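Long-range contacts in sperm-specific class P protein 19 (Caenorhabditis elegans, PDB 1ROW), which is of unknown exact function but, as a major sperm protein family member, probably serves a structural role in nematode sperm: residues 71-76 and 100-105; 18-23 and 59-64; 30-35 and 49-54; 77-82 and 93-98. One frame throughout, in Å; residues are numbered along the deposited sequence.

Contact 1 (71-76 and 100-105); sequences EDKLVV and TVTIPM
Met105 and Leu74 pack together on the inner face of an antiparallel strand pair in the immunoglobulin-like MSP fold. Strand 71-76 bonds to strand 100-105 through three hydrogen-bonded pairs, Asp72 with Met105, Leu74 with Ile103 and Val76 with Val101. Six backbone bonds result, and the axes run 154° apart. Met105 is worth following outward. Its CB lies 4.0 Å from Asp72 O, and CG sits anti to its own carbonyl carbon (chi1 -59°). The chain then runs extended, bringing SD to 4.1 Å from Leu74 CB. At the tip, CE reaches all four side-chain carbons of Leu74. A long, unbranched thioether suits this task, because it carries a methyl slantwise to a neighbour two residues from its own backbone partner. Asp72, on the same face, turns its carboxylate to Ser38 and Asn39. Lys73, Val75, Thr102 and Pro104 line the outer side, where Thr102 CG2 rests 3.9 Å from Lys73 CB, so a methyl covers the apolar root of a chain whose ammonium can reach water. Farther along the inner face, Val101 CG2 meets Val76 CB at 3.5 Å. The thioether tip is packed more tightly than usual for carbon, Met105 CE lying 3.2 Å from Leu74 CD2.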
loop_
_atom_site.group_PDB
_atom_site.type_symbol
_atom_site.label_atom_id
_atom_site.label_comp_id
_atom_site.label_asym_id
_atom_site.label_seq_id
_atom_site.Cartn_x
_atom_site.Cartn_y
_atom_site.Cartn_z
ATOM N N GLU A 71 -1.313 4.074 -16.891
ATOM C CA GLU A 71 -0.747 4.643 -15.680
ATOM C C GLU A 71 -1.855 4.629 -14.640
ATOM O O GLU A 71 -2.968 5.075 -14.916
ATOM C CB GLU A 71 -0.275 6.078 -15.929
ATOM C CG GLU A 71 0.859 6.201 -16.940
ATOM C CD GLU A 71 2.138 5.507 -16.484
ATOM O OE1 GLU A 71 2.584 5.764 -15.350
ATOM O OE2 GLU A 71 2.702 4.710 -17.264
ATOM N N ASP A 72 -1.554 4.084 -13.463
ATOM C CA ASP A 72 -2.512 4.009 -12.375
ATOM C C ASP A 72 -1.857 4.464 -11.078
ATOM O O ASP A 72 -0.693 4.857 -11.074
ATOM C CB ASP A 72 -3.053 2.584 -12.233
ATOM C CG ASP A 72 -4.161 2.281 -13.227
ATOM O OD1 ASP A 72 -5.169 3.016 -13.215
ATOM O OD2 ASP A 72 -4.036 1.317 -14.015
ATOM N N LYS A 73 -2.605 4.421 -9.981
ATOM C CA LYS A 73 -2.071 4.858 -8.698
ATOM C C LYS A 73 -2.494 3.976 -7.545
ATOM O O LYS A 73 -3.616 3.464 -7.511
ATOM C CB LYS A 73 -2.516 6.296 -8.384
ATOM C CG LYS A 73 -2.067 7.340 -9.398
ATOM C CD LYS A 73 -2.489 8.738 -8.974
ATOM C CE LYS A 73 -1.943 9.785 -9.932
ATOM N NZ LYS A 73 -2.260 11.162 -9.466
ATOM N N LEU A 74 -1.581 3.809 -6.599
ATOM C CA LEU A 74 -1.843 3.031 -5.405
ATOM C C LEU A 74 -1.798 4.057 -4.286
ATOM O O LEU A 74 -0.767 4.681 -4.043
ATOM C CB LEU A 74 -0.759 1.973 -5.201
ATOM C CG LEU A 74 -1.057 0.887 -4.168
ATOM C CD1 LEU A 74 -2.262 0.060 -4.622
ATOM C CD2 LEU A 74 0.168 0.000 -4.001
ATOM N N VAL A 75 -2.929 4.256 -3.623
ATOM C CA VAL A 75 -2.994 5.226 -2.545
ATOM C C VAL A 75 -2.992 4.535 -1.194
ATOM O O VAL A 75 -3.818 3.656 -0.917
ATOM C CB VAL A 75 -4.251 6.108 -2.662
ATOM C CG1 VAL A 75 -4.266 7.149 -1.551
ATOM C CG2 VAL A 75 -4.272 6.788 -4.024
ATOM N N VAL A 76 -2.047 4.939 -0.358
ATOM C CA VAL A 76 -1.916 4.376 0.967
ATOM C C VAL A 76 -2.380 5.386 2.013
ATOM O O VAL A 76 -1.739 6.414 2.237
ATOM C CB VAL A 76 -0.456 3.966 1.244
ATOM C CG1 VAL A 76 -0.363 3.276 2.593
ATOM C CG2 VAL A 76 0.042 3.035 0.139
ATOM N N THR A 100 -1.687 10.478 3.474
ATOM C CA THR A 100 -1.625 9.490 2.405
ATOM C C THR A 100 -0.356 9.633 1.575
ATOM O O THR A 100 0.162 10.737 1.397
ATOM C CB THR A 100 -2.823 9.614 1.426
ATOM O OG1 THR A 100 -2.612 10.728 0.551
ATOM C CG2 THR A 100 -4.136 9.824 2.187
ATOM N N VAL A 101 0.144 8.502 1.086
ATOM C CA VAL A 101 1.311 8.482 0.214
ATOM C C VAL A 101 0.863 7.727 -1.029
ATOM O O VAL A 101 0.201 6.692 -0.934
ATOM C CB VAL A 101 2.525 7.762 0.846
ATOM C CG1 VAL A 101 3.088 8.598 1.977
ATOM C CG2 VAL A 101 2.123 6.393 1.341
ATOM N N THR A 102 1.204 8.258 -2.196
ATOM C CA THR A 102 0.807 7.635 -3.446
ATOM C C THR A 102 1.984 7.026 -4.189
ATOM O O THR A 102 3.026 7.663 -4.361
ATOM C CB THR A 102 0.099 8.652 -4.352
ATOM O OG1 THR A 102 -1.083 9.123 -3.691
ATOM C CG2 THR A 102 -0.287 8.019 -5.678
ATOM N N ILE A 103 1.804 5.775 -4.598
ATOM C CA ILE A 103 2.810 5.030 -5.340
ATOM C C ILE A 103 2.255 4.889 -6.752
ATOM O O ILE A 103 1.211 4.255 -6.956
ATOM C CB ILE A 103 3.018 3.608 -4.752
ATOM C CG1 ILE A 103 3.587 3.699 -3.337
ATOM C CG2 ILE A 103 3.946 2.793 -5.646
ATOM C CD1 ILE A 103 3.818 2.348 -2.696
ATOM N N PRO A 104 2.912 5.514 -7.742
ATOM C CA PRO A 104 2.375 5.367 -9.098
ATOM C C PRO A 104 2.654 3.963 -9.633
ATOM O O PRO A 104 3.662 3.343 -9.290
ATOM C CB PRO A 104 3.108 6.459 -9.880
ATOM C CG PRO A 104 4.424 6.562 -9.171
ATOM C CD PRO A 104 4.014 6.491 -7.708
ATOM N N MET A 105 1.745 3.450 -10.449
ATOM C CA MET A 105 1.924 2.126 -11.024
ATOM C C MET A 105 1.906 2.258 -12.540
ATOM O O MET A 105 0.891 2.622 -13.127
ATOM C CB MET A 105 0.804 1.183 -10.576
ATOM C CG MET A 105 0.693 0.992 -9.076
ATOM S SD MET A 105 -0.583 -0.224 -8.706
ATOM C CE MET A 105 -0.155 -0.714 -7.121
#

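Contact 2 (18-23 and 59-64); sequences SSTHKL and DVVITR
Ile62 lays its CD1 methyl obliquely against the imidazole of His21, 3.4 Å from His21 CD2. CG1 of Ile62 stands anti to its carbonyl carbon (chi1 -61°), and the chain continues extended to reach the ring. The ring is gripped at both nitrogens: NE2 of His21 pairs with Ser19 OG at 2.6 Å, and ND1 bonds to the carbonyl of Pro7. An imidazole therefore suits a place that is buried yet offers polar partners. Ile62 CD1 also packs on Met105 and Leu74. An alanine in place of Ile62 would probably leave a gap beside His21 and deprive Met105 and Leu74 of that methyl. Val60, on the same face, adds an apolar surface, and Leu23 CG lies near its CG1.

The other face is more polar. Lys22 and Asp59 lie side by side, Asp59 OD1 coming to 3.1 Å from Lys22 CG, but the charged ends do not join: Lys22 NZ is 5.7 Å from Asp59 OD1. Thr20 puts CG2 near the carboxylate. At the far end one water links Ser18 OG, at 2.8 Å, with Thr63 OG1, at 2.9 Å. Between the faces, backbone bonds tie Ser19 to Ile62 and His21 to Val60, including a nearly straight one from His21 N to Val60 O (173°). Such an antiparallel pair, one face largely buried and the other more exposed, is typical of an immunoglobulin-like beta sandwich.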
loop_
_atom_site.group_PDB
_atom_site.type_symbol
_atom_site.label_atom_id
_atom_site.label_comp_id
_atom_site.label_asym_id
_atom_site.label_seq_id
_atom_site.Cartn_x
_atom_site.Cartn_y
_atom_site.Cartn_z
ATOM N N SER A 18 4.528 -8.882 -11.042
ATOM C CA SER A 18 4.434 -8.704 -9.601
ATOM C C SER A 18 5.492 -7.699 -9.149
ATOM O O SER A 18 6.604 -7.654 -9.702
ATOM C CB SER A 18 4.635 -10.053 -8.902
ATOM O OG SER A 18 4.678 -9.912 -7.494
ATOM N N SER A 19 5.141 -6.891 -8.150
ATOM C CA SER A 19 6.044 -5.875 -7.619
ATOM C C SER A 19 5.890 -5.780 -6.103
ATOM O O SER A 19 4.773 -5.698 -5.584
ATOM C CB SER A 19 5.737 -4.517 -8.272
ATOM O OG SER A 19 6.618 -3.500 -7.826
ATOM N N THR A 20 7.018 -5.801 -5.397
ATOM C CA THR A 20 7.020 -5.736 -3.939
ATOM C C THR A 20 7.568 -4.416 -3.421
ATOM O O THR A 20 8.673 -3.997 -3.771
ATOM C CB THR A 20 7.863 -6.865 -3.335
ATOM O OG1 THR A 20 7.398 -8.122 -3.832
ATOM C CG2 THR A 20 7.767 -6.848 -1.813
ATOM N N HIS A 21 6.792 -3.770 -2.564
ATOM C CA HIS A 21 7.189 -2.495 -1.997
ATOM C C HIS A 21 7.204 -2.592 -0.480
ATOM O O HIS A 21 6.260 -3.098 0.130
ATOM C CB HIS A 21 6.222 -1.416 -2.486
ATOM C CG HIS A 21 6.171 -1.309 -3.978
ATOM N ND1 HIS A 21 6.839 -0.327 -4.677
ATOM C CD2 HIS A 21 5.619 -2.123 -4.908
ATOM C CE1 HIS A 21 6.703 -0.543 -5.974
ATOM N NE2 HIS A 21 5.969 -1.628 -6.140
ATOM N N LYS A 22 8.291 -2.125 0.126
ATOM C CA LYS A 22 8.430 -2.174 1.577
ATOM C C LYS A 22 8.019 -0.863 2.230
ATOM O O LYS A 22 8.687 0.158 2.050
ATOM C CB LYS A 22 9.881 -2.481 1.973
ATOM C CG LYS A 22 10.460 -3.755 1.383
ATOM C CD LYS A 22 11.943 -3.900 1.746
ATOM C CE LYS A 22 12.589 -5.087 1.032
ATOM N NZ LYS A 22 14.055 -5.205 1.332
ATOM N N LEU A 23 6.918 -0.885 2.980
ATOM C CA LEU A 23 6.472 0.313 3.681
ATOM C C LEU A 23 7.385 0.456 4.896
ATOM O O LEU A 23 7.550 -0.487 5.677
ATOM C CB LEU A 23 5.014 0.174 4.133
ATOM C CG LEU A 23 3.959 0.102 3.024
ATOM C CD1 LEU A 23 2.568 0.111 3.643
ATOM C CD2 LEU A 23 4.121 1.285 2.081
ATOM N N ASP A 59 5.794 -5.465 4.050
ATOM C CA ASP A 59 5.824 -5.710 2.617
ATOM C C ASP A 59 4.432 -5.693 2.025
ATOM O O ASP A 59 3.507 -6.275 2.581
ATOM C CB ASP A 59 6.469 -7.061 2.309
ATOM C CG ASP A 59 7.975 -6.980 2.253
ATOM O OD1 ASP A 59 8.511 -5.867 2.434
ATOM O OD2 ASP A 59 8.615 -8.024 2.025
ATOM N N VAL A 60 4.298 -5.015 0.892
ATOM C CA VAL A 60 3.035 -4.924 0.184
ATOM C C VAL A 60 3.297 -5.410 -1.242
ATOM O O VAL A 60 4.102 -4.830 -1.974
ATOM C CB VAL A 60 2.509 -3.465 0.177
ATOM C CG1 VAL A 60 3.552 -2.535 -0.422
ATOM C CG2 VAL A 60 1.223 -3.380 -0.606
ATOM N N VAL A 61 2.640 -6.498 -1.623
ATOM C CA VAL A 61 2.826 -7.061 -2.950
ATOM C C VAL A 61 1.740 -6.631 -3.919
ATOM O O VAL A 61 0.541 -6.764 -3.634
ATOM C CB VAL A 61 2.848 -8.607 -2.912
ATOM C CG1 VAL A 61 3.012 -9.164 -4.321
ATOM C CG2 VAL A 61 3.982 -9.088 -2.024
ATOM N N ILE A 62 2.183 -6.114 -5.059
ATOM C CA ILE A 62 1.303 -5.668 -6.125
ATOM C C ILE A 62 1.354 -6.737 -7.207
ATOM O O ILE A 62 2.416 -6.981 -7.798
ATOM C CB ILE A 62 1.794 -4.340 -6.757
ATOM C CG1 ILE A 62 1.818 -3.224 -5.717
ATOM C CG2 ILE A 62 0.884 -3.935 -7.909
ATOM C CD1 ILE A 62 2.485 -1.952 -6.230
ATOM N N THR A 63 0.224 -7.392 -7.448
ATOM C CA THR A 63 0.147 -8.406 -8.489
ATOM C C THR A 63 -0.621 -7.811 -9.660
ATOM O O THR A 63 -1.728 -7.278 -9.483
ATOM C CB THR A 63 -0.591 -9.682 -8.015
ATOM O OG1 THR A 63 0.034 -10.190 -6.834
ATOM C CG2 THR A 63 -0.538 -10.756 -9.096
ATOM N N ARG A 64 -0.032 -7.899 -10.854
ATOM C CA ARG A 64 -0.650 -7.370 -12.075
ATOM C C ARG A 64 -1.040 -8.456 -13.077
ATOM O O ARG A 64 -0.230 -9.330 -13.398
ATOM C CB ARG A 64 0.313 -6.393 -12.762
ATOM C CG ARG A 64 0.059 -6.177 -14.257
ATOM C CD ARG A 64 -0.915 -5.041 -14.521
ATOM N NE ARG A 64 -1.254 -4.932 -15.936
ATOM C CZ ARG A 64 -1.877 -3.893 -16.484
ATOM N NH1 ARG A 64 -2.231 -2.855 -15.730
ATOM N NH2 ARG A 64 -2.149 -3.895 -17.787
HETATM O O HOH W 1 2.572 -11.526 -6.710
#

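Contact 3 (30-35 and 49-54); sequences KIVFKI and FGFVDP
Phe33 lays one face of its ring over Gly50, whose CA is 3.8 Å from the ring centroid and 27° off the normal, a CH-pi contact. Gly50 N also lies above that face, toward the rim. CG of Phe33 stands between the backbone N and the carbonyl carbon (chi1 69°), and chi2 turns the ring's face to Gly50. Glycine is apt here, since a CB on the partner would run into Phe33 CZ. The ring's CD2 also meets Val52 CG2 at 3.6 Å. An alanine in place of Phe33 would probably leave Gly50 without the ring over it and Val52 CG2 without this neighbour. Phe51 has Ile31 O at its edge, in the ring plane, while Lys30 CD and Val32 CG2 approach obliquely. Phe49 lies beside Lys34, whose CG and CD are near Phe49 CE2 and whose CE comes obliquely to 3.4 Å from Phe49 CZ; a long aliphatic stem lets lysine cover an aromatic and still carry its charge onward.

Ile31 and Val52 lie side by side, with Ile31 CG1 a tight 3.3 Å from Val52 CB. Four backbone bonds join Ile31 to Val52 and Phe33 to Gly50. Lys30 NZ stays 4.3 Å from Asp53 OD1, beyond a salt bridge. This is the open end of the hairpin formed by strands 31-37 and 43-52. Strand 70-80 borders 31-37 on its other edge and strand 56-64 borders 43-52, while helix 88-92 packs on Val32, Lys34 and Phe49.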
loop_
_atom_site.group_PDB
_atom_site.type_symbol
_atom_site.label_atom_id
_atom_site.label_comp_id
_atom_site.label_asym_id
_atom_site.label_seq_id
_atom_site.Cartn_x
_atom_site.Cartn_y
_atom_site.Cartn_z
ATOM N N LYS A 30 3.381 3.218 16.240
ATOM C CA LYS A 30 2.900 2.248 15.269
ATOM C C LYS A 30 1.921 2.952 14.343
ATOM O O LYS A 30 1.197 3.852 14.761
ATOM C CB LYS A 30 2.190 1.096 15.983
ATOM C CG LYS A 30 1.683 -0.015 15.069
ATOM C CD LYS A 30 0.928 -1.092 15.865
ATOM C CE LYS A 30 1.811 -1.711 16.946
ATOM N NZ LYS A 30 1.053 -2.631 17.846
ATOM N N ILE A 31 1.907 2.558 13.077
ATOM C CA ILE A 31 0.972 3.158 12.138
ATOM C C ILE A 31 0.046 2.090 11.573
ATOM O O ILE A 31 0.417 0.921 11.463
ATOM C CB ILE A 31 1.700 3.855 10.963
ATOM C CG1 ILE A 31 2.569 2.845 10.218
ATOM C CG2 ILE A 31 2.528 5.025 11.483
ATOM C CD1 ILE A 31 3.428 3.450 9.121
ATOM N N VAL A 32 -1.174 2.502 11.252
ATOM C CA VAL A 32 -2.166 1.621 10.660
ATOM C C VAL A 32 -2.334 2.173 9.245
ATOM O O VAL A 32 -2.257 3.387 9.048
ATOM C CB VAL A 32 -3.521 1.697 11.422
ATOM C CG1 VAL A 32 -4.119 3.086 11.295
ATOM C CG2 VAL A 32 -4.484 0.655 10.888
ATOM N N PHE A 33 -2.543 1.299 8.264
ATOM C CA PHE A 33 -2.711 1.757 6.889
ATOM C C PHE A 33 -3.789 0.970 6.143
ATOM O O PHE A 33 -4.120 -0.155 6.518
ATOM C CB PHE A 33 -1.380 1.646 6.131
ATOM C CG PHE A 33 -0.937 0.230 5.873
ATOM C CD1 PHE A 33 -1.491 -0.513 4.830
ATOM C CD2 PHE A 33 0.027 -0.367 6.674
ATOM C CE1 PHE A 33 -1.088 -1.826 4.588
ATOM C CE2 PHE A 33 0.440 -1.685 6.441
ATOM C CZ PHE A 33 -0.120 -2.414 5.397
ATOM N N LYS A 34 -4.329 1.591 5.096
ATOM C CA LYS A 34 -5.344 0.990 4.233
ATOM C C LYS A 34 -4.982 1.376 2.802
ATOM O O LYS A 34 -4.732 2.546 2.512
ATOM C CB LYS A 34 -6.741 1.521 4.552
ATOM C CG LYS A 34 -7.800 0.931 3.631
ATOM C CD LYS A 34 -9.183 1.534 3.858
ATOM C CE LYS A 34 -10.234 0.750 3.082
ATOM N NZ LYS A 34 -9.886 0.597 1.633
ATOM N N ILE A 35 -4.983 0.407 1.901
ATOM C CA ILE A 35 -4.600 0.693 0.528
ATOM C C ILE A 35 -5.724 0.594 -0.488
ATOM O O ILE A 35 -6.490 -0.359 -0.490
ATOM C CB ILE A 35 -3.457 -0.243 0.088
ATOM C CG1 ILE A 35 -2.320 -0.167 1.107
ATOM C CG2 ILE A 35 -2.971 0.144 -1.297
ATOM C CD1 ILE A 35 -1.104 -0.998 0.759
ATOM N N PHE A 49 -4.958 -4.014 4.238
ATOM C CA PHE A 49 -4.918 -3.412 5.573
ATOM C C PHE A 49 -3.705 -3.944 6.320
ATOM O O PHE A 49 -3.255 -5.063 6.066
ATOM C CB PHE A 49 -6.154 -3.772 6.401
ATOM C CG PHE A 49 -7.419 -3.113 5.943
ATOM C CD1 PHE A 49 -8.222 -3.708 4.977
ATOM C CD2 PHE A 49 -7.823 -1.905 6.500
ATOM C CE1 PHE A 49 -9.418 -3.109 4.574
ATOM C CE2 PHE A 49 -9.016 -1.295 6.104
ATOM C CZ PHE A 49 -9.814 -1.901 5.140
ATOM N N GLY A 50 -3.185 -3.157 7.254
ATOM C CA GLY A 50 -2.043 -3.619 8.017
ATOM C C GLY A 50 -1.458 -2.604 8.974
ATOM O O GLY A 50 -1.948 -1.484 9.092
ATOM N N PHE A 51 -0.395 -3.017 9.657
ATOM C CA PHE A 51 0.308 -2.174 10.616
ATOM C C PHE A 51 1.774 -2.075 10.207
ATOM O O PHE A 51 2.280 -2.922 9.474
ATOM C CB PHE A 51 0.283 -2.803 12.014
ATOM C CG PHE A 51 -1.087 -2.936 12.614
ATOM C CD1 PHE A 51 -1.810 -1.809 12.993
ATOM C CD2 PHE A 51 -1.631 -4.194 12.854
ATOM C CE1 PHE A 51 -3.054 -1.933 13.608
ATOM C CE2 PHE A 51 -2.877 -4.331 13.470
ATOM C CZ PHE A 51 -3.588 -3.198 13.848
ATOM N N VAL A 52 2.447 -1.030 10.673
ATOM C CA VAL A 52 3.878 -0.880 10.434
ATOM C C VAL A 52 4.411 -0.375 11.772
ATOM O O VAL A 52 4.073 0.722 12.208
ATOM C CB VAL A 52 4.217 0.139 9.327
ATOM C CG1 VAL A 52 5.688 0.005 8.960
ATOM C CG2 VAL A 52 3.347 -0.082 8.095
ATOM N N ASP A 53 5.220 -1.196 12.432
ATOM C CA ASP A 53 5.778 -0.848 13.730
ATOM C C ASP A 53 6.810 0.271 13.659
ATOM O O ASP A 53 7.369 0.549 12.601
ATOM C CB ASP A 53 6.430 -2.081 14.364
ATOM C CG ASP A 53 5.454 -3.214 14.575
ATOM O OD1 ASP A 53 4.353 -2.955 15.103
ATOM O OD2 ASP A 53 5.791 -4.361 14.221
ATOM N N PRO A 54 7.063 0.943 14.792
ATOM C CA PRO A 54 8.051 2.024 14.812
ATOM C C PRO A 54 9.379 1.425 14.345
ATOM O O PRO A 54 9.778 0.362 14.819
ATOM C CB PRO A 54 8.092 2.425 16.287
ATOM C CG PRO A 54 6.712 2.116 16.758
ATOM C CD PRO A 54 6.415 0.793 16.107
#

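Contact 4 (77-82 and 93-98); sequences HFASAP and VAVAPA
Ala79 and Val95 meet where the loop leading into strand 99-108 folds back on the end of strand 70-80, at one end of the immunoglobulin-like sandwich. The contact rests on one hydrogen bond and a set of small apolar touches.

The bond runs from Ala98 N to Phe78 O, 2.7 Å long, with 152° at the hydrogen and the donor in the carbonyl plane. The ladder of strands 70-80 and 99-108 begins just beyond, where the backbone of Phe78 also bonds to Gly99. Preceding the donor, Pro97 has no N-H of its own to place; it offers its ring instead.

Among the apolar touches, Ala79 is the centre. Its CB points to the loop, and its small size lets the backbone come close: Ala98 N lies 3.7 Å from Ala79 CB, and Ala98 CB is 4.3 Å from the same atom. Val95 sends CG1 to the Ala79 methyl, CG1 standing anti to its backbone N (chi1 171°), while its other branch, CG2, comes within 4.3 Å of Pro82 CD. A beta-branched residue thus touches two points of the facing segment. Pro97 also rests on Phe92 of helix 88-92, the helix that touches Pro82 through Ala91. At the other end of the contact, His77 engages the loop through its methylene and turns its imidazole away, His77 CB lying 4.0 Å from Pro97 CG.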
loop_
_atom_site.group_PDB
_atom_site.type_symbol
_atom_site.label_atom_id
_atom_site.label_comp_id
_atom_site.label_asym_id
_atom_site.label_seq_id
_atom_site.Cartn_x
_atom_site.Cartn_y
_atom_site.Cartn_z
ATOM N N HIS A 77 -3.521 5.096 2.625
ATOM C CA HIS A 77 -4.095 5.943 3.666
ATOM C C HIS A 77 -3.559 5.420 4.996
ATOM O O HIS A 77 -3.638 4.221 5.273
ATOM C CB HIS A 77 -5.625 5.837 3.630
ATOM C CG HIS A 77 -6.230 6.316 2.346
ATOM N ND1 HIS A 77 -6.618 7.624 2.151
ATOM C CD2 HIS A 77 -6.446 5.683 1.169
ATOM C CE1 HIS A 77 -7.041 7.777 0.910
ATOM N NE2 HIS A 77 -6.946 6.614 0.292
ATOM N N PHE A 78 -3.011 6.306 5.820
ATOM C CA PHE A 78 -2.457 5.871 7.094
ATOM C C PHE A 78 -2.817 6.780 8.258
ATOM O O PHE A 78 -3.287 7.906 8.075
ATOM C CB PHE A 78 -0.934 5.765 6.982
ATOM C CG PHE A 78 -0.276 7.049 6.599
ATOM C CD1 PHE A 78 -0.003 8.019 7.558
ATOM C CD2 PHE A 78 0.035 7.313 5.269
ATOM C CE1 PHE A 78 0.573 9.238 7.200
ATOM C CE2 PHE A 78 0.611 8.528 4.896
ATOM C CZ PHE A 78 0.879 9.492 5.862
ATOM N N ALA A 79 -2.579 6.273 9.462
ATOM C CA ALA A 79 -2.860 7.010 10.681
ATOM C C ALA A 79 -2.191 6.350 11.871
ATOM O O ALA A 79 -1.714 5.217 11.796
ATOM C CB ALA A 79 -4.371 7.084 10.920
ATOM N N SER A 80 -2.171 7.072 12.982
ATOM C CA SER A 80 -1.595 6.553 14.203
ATOM C C SER A 80 -2.378 5.303 14.585
ATOM O O SER A 80 -3.607 5.300 14.549
ATOM C CB SER A 80 -1.713 7.600 15.308
ATOM O OG SER A 80 -1.403 7.035 16.565
ATOM N N ALA A 81 -1.667 4.238 14.939
ATOM C CA ALA A 81 -2.323 2.999 15.335
ATOM C C ALA A 81 -2.903 3.170 16.732
ATOM O O ALA A 81 -2.197 3.558 17.666
ATOM C CB ALA A 81 -1.334 1.856 15.316
ATOM N N PRO A 82 -4.202 2.881 16.895
ATOM C CA PRO A 82 -4.834 3.024 18.208
ATOM C C PRO A 82 -4.443 2.019 19.300
ATOM O O PRO A 82 -4.148 0.852 19.037
ATOM C CB PRO A 82 -6.325 2.982 17.875
ATOM C CG PRO A 82 -6.372 2.097 16.680
ATOM C CD PRO A 82 -5.214 2.618 15.857
ATOM N N VAL A 93 -11.700 1.071 11.298
ATOM C CA VAL A 93 -13.125 1.350 11.337
ATOM C C VAL A 93 -13.479 2.577 12.181
ATOM O O VAL A 93 -14.538 3.185 11.989
ATOM C CB VAL A 93 -13.882 0.124 11.887
ATOM C CG1 VAL A 93 -15.351 0.436 12.038
ATOM C CG2 VAL A 93 -13.682 -1.062 10.959
ATOM N N ALA A 94 -12.602 2.944 13.110
ATOM C CA ALA A 94 -12.873 4.087 13.980
ATOM C C ALA A 94 -11.897 5.242 13.815
ATOM O O ALA A 94 -12.047 6.281 14.456
ATOM C CB ALA A 94 -12.887 3.638 15.440
ATOM N N VAL A 95 -10.900 5.070 12.959
ATOM C CA VAL A 95 -9.923 6.127 12.760
ATOM C C VAL A 95 -10.002 6.790 11.396
ATOM O O VAL A 95 -10.196 6.128 10.379
ATOM C CB VAL A 95 -8.490 5.595 12.974
ATOM C CG1 VAL A 95 -7.468 6.644 12.555
ATOM C CG2 VAL A 95 -8.295 5.235 14.438
ATOM N N ALA A 96 -9.874 8.111 11.396
ATOM C CA ALA A 96 -9.883 8.883 10.168
ATOM C C ALA A 96 -8.407 9.011 9.777
ATOM O O ALA A 96 -7.574 9.407 10.592
ATOM C CB ALA A 96 -10.498 10.256 10.413
ATOM N N PRO A 97 -8.063 8.648 8.532
ATOM C CA PRO A 97 -6.670 8.736 8.079
ATOM C C PRO A 97 -6.024 10.087 8.385
ATOM O O PRO A 97 -6.680 11.127 8.315
ATOM C CB PRO A 97 -6.786 8.476 6.582
ATOM C CG PRO A 97 -7.930 7.509 6.504
ATOM C CD PRO A 97 -8.931 8.106 7.471
ATOM N N ALA A 98 -4.739 10.073 8.728
ATOM C CA ALA A 98 -4.032 11.318 9.028
ATOM C C ALA A 98 -3.287 11.819 7.797
ATOM O O ALA A 98 -3.037 13.015 7.661
ATOM C CB ALA A 98 -3.051 11.112 10.181
#

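Overall arrangement
Along the chain the contacts form two groups. Contact 2 opens first and encloses contact 3; both are complete before contact 1 opens, and contact 1 encloses contact 4. Across the sheet the strands run 17-25, 56-64, 43-52, 31-37, 70-80, 99-108, so contacts 2, 3 and 1 are alternate pairings across it. Contacts 3 and 4 have centres about 9 Å apart and are joined by probable backbone hydrogen bonds between strands 31-37 and 70-80. Contacts 1 and 2, centres about 12 Å apart, meet through side chains in the core, whereas 2 and 4, about 22 Å apart, do not touch. Strands both near and far in sequence thus close around one largely apolar interior, forming a compact single-domain monomer.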